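Local structure of profilin-1A (Acanthamoeba castellanii, 1ACF) at residues 4-9 with 19-24. The protein binds monomeric actin and phosphatidylinositol 4,5-bisphosphate, hindering actin polymerisation at high concentration and promoting it at low concentration. Sequence-based numbering, arbitrary orientation.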
# COMPACT_ATOMS: atom_id res chain seq x y z
N THR A 4 -12.49 5.80 7.60
CA THR A 4 -12.86 6.63 6.47
C THR A 4 -11.83 6.74 5.38
O THR A 4 -12.23 6.73 4.20
CB THR A 4 -13.22 8.10 6.97
OG1 THR A 4 -14.13 7.83 8.07
CG2 THR A 4 -13.77 9.03 5.91
N TYR A 5 -10.55 6.93 5.65
CA TYR A 5 -9.50 7.10 4.67
C TYR A 5 -9.53 5.97 3.62
O TYR A 5 -9.47 6.21 2.43
CB TYR A 5 -8.04 7.18 5.24
CG TYR A 5 -7.86 8.50 5.99
CD1 TYR A 5 -8.35 9.68 5.46
CD2 TYR A 5 -7.30 8.54 7.25
CE1 TYR A 5 -8.25 10.88 6.13
CE2 TYR A 5 -7.16 9.73 7.95
CZ TYR A 5 -7.65 10.90 7.40
OH TYR A 5 -7.54 12.10 8.07
N VAL A 6 -9.52 4.80 4.18
CA VAL A 6 -9.59 3.49 3.57
C VAL A 6 -10.90 3.30 2.81
O VAL A 6 -10.88 3.05 1.58
CB VAL A 6 -9.39 2.46 4.72
CG1 VAL A 6 -10.11 1.18 4.44
CG2 VAL A 6 -7.93 2.17 5.07
N ASP A 7 -12.05 3.43 3.47
CA ASP A 7 -13.38 3.16 2.86
C ASP A 7 -13.74 4.15 1.81
O ASP A 7 -14.05 3.80 0.61
CB ASP A 7 -14.44 2.98 3.94
CG ASP A 7 -14.23 1.77 4.82
OD1 ASP A 7 -13.61 0.71 4.51
OD2 ASP A 7 -14.77 1.87 5.96
N THR A 8 -13.75 5.41 2.19
CA THR A 8 -14.07 6.54 1.36
C THR A 8 -13.00 7.13 0.48
O THR A 8 -13.23 7.43 -0.71
CB THR A 8 -14.63 7.74 2.26
OG1 THR A 8 -15.62 7.15 3.15
CG2 THR A 8 -15.19 8.85 1.40
N ASN A 9 -11.80 7.36 1.01
CA ASN A 9 -10.74 8.08 0.24
C ASN A 9 -9.95 7.19 -0.65
O ASN A 9 -9.28 7.64 -1.62
CB ASN A 9 -9.97 8.96 1.24
CG ASN A 9 -10.84 10.06 1.86
OD1 ASN A 9 -11.33 10.96 1.14
ND2 ASN A 9 -11.13 10.00 3.16
N ALA A 19 -7.83 -1.61 0.38
CA ALA A 19 -6.79 -0.65 0.94
C ALA A 19 -6.62 -0.84 2.44
O ALA A 19 -7.51 -1.22 3.23
CB ALA A 19 -7.16 0.77 0.57
N ALA A 20 -5.42 -0.60 2.90
CA ALA A 20 -5.14 -0.68 4.36
C ALA A 20 -4.21 0.52 4.68
O ALA A 20 -3.61 1.05 3.73
CB ALA A 20 -4.52 -1.98 4.79
N ILE A 21 -4.18 0.86 5.95
CA ILE A 21 -3.29 1.92 6.46
C ILE A 21 -2.50 1.33 7.62
O ILE A 21 -3.13 0.87 8.60
CB ILE A 21 -3.94 3.28 6.84
CG1 ILE A 21 -4.31 4.17 5.64
CG2 ILE A 21 -2.89 4.03 7.73
CD1 ILE A 21 -5.22 5.36 6.11
N LEU A 22 -1.19 1.29 7.40
CA LEU A 22 -0.35 0.75 8.49
C LEU A 22 0.52 1.79 9.24
O LEU A 22 0.83 2.90 8.79
CB LEU A 22 0.62 -0.26 7.89
CG LEU A 22 0.30 -1.62 7.39
CD1 LEU A 22 -1.02 -1.68 6.68
CD2 LEU A 22 1.49 -2.00 6.52
N GLY A 23 1.01 1.29 10.35
CA GLY A 23 1.96 1.92 11.25
C GLY A 23 3.36 1.41 10.79
O GLY A 23 3.50 0.37 10.17
N LEU A 24 4.38 2.20 11.14
CA LEU A 24 5.78 1.90 10.81
C LEU A 24 6.24 0.70 11.60
O LEU A 24 7.32 0.15 11.27
CB LEU A 24 6.61 3.19 10.90
CG LEU A 24 6.41 4.29 9.87
CD1 LEU A 24 7.45 5.41 10.05
CD2 LEU A 24 6.58 3.75 8.46
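The carbonyl oxygen of T4 is gripped by two backbone donors within helix 2-11. The T8 N to T4 O bond is 2.8 Å; the N9 N to T4 O bond is longer, at 3.3 Å. This second bond goes with a wider pi-type turn at 5-9. The contact with strand 18-23 is mostly apolar, carried by Y5 and V6 against A19 and I21, though one V6 methyl rests on a carbonyl oxygen. V6 CG1 is anti to the backbone N (chi1 150°) and lies 3.7 Å from A19 O. Its other methyl, CG2, sits over the strand backbone, 4.1 Å from A20 CA, and meets the I21 side chain at CG1, 4.2 Å away. I21 extends its chain (chi2 168°) and brings CD1 to the root of Y5, with 3.5 Å between I21 CD1 and Y5 CB. The two side chains cross obliquely. The Y5 side chain also touches L120 of helix 106-121, and its ring meets that of W2. I21 also touches W2, W29 and L96. The axes of segments 4-9 and 19-23 approach to 7.9 Å and run roughly antiparallel, at 156°. This is the profilin fold, in which the N- and C-terminal helices pack together on one face of the central antiparallel sheet.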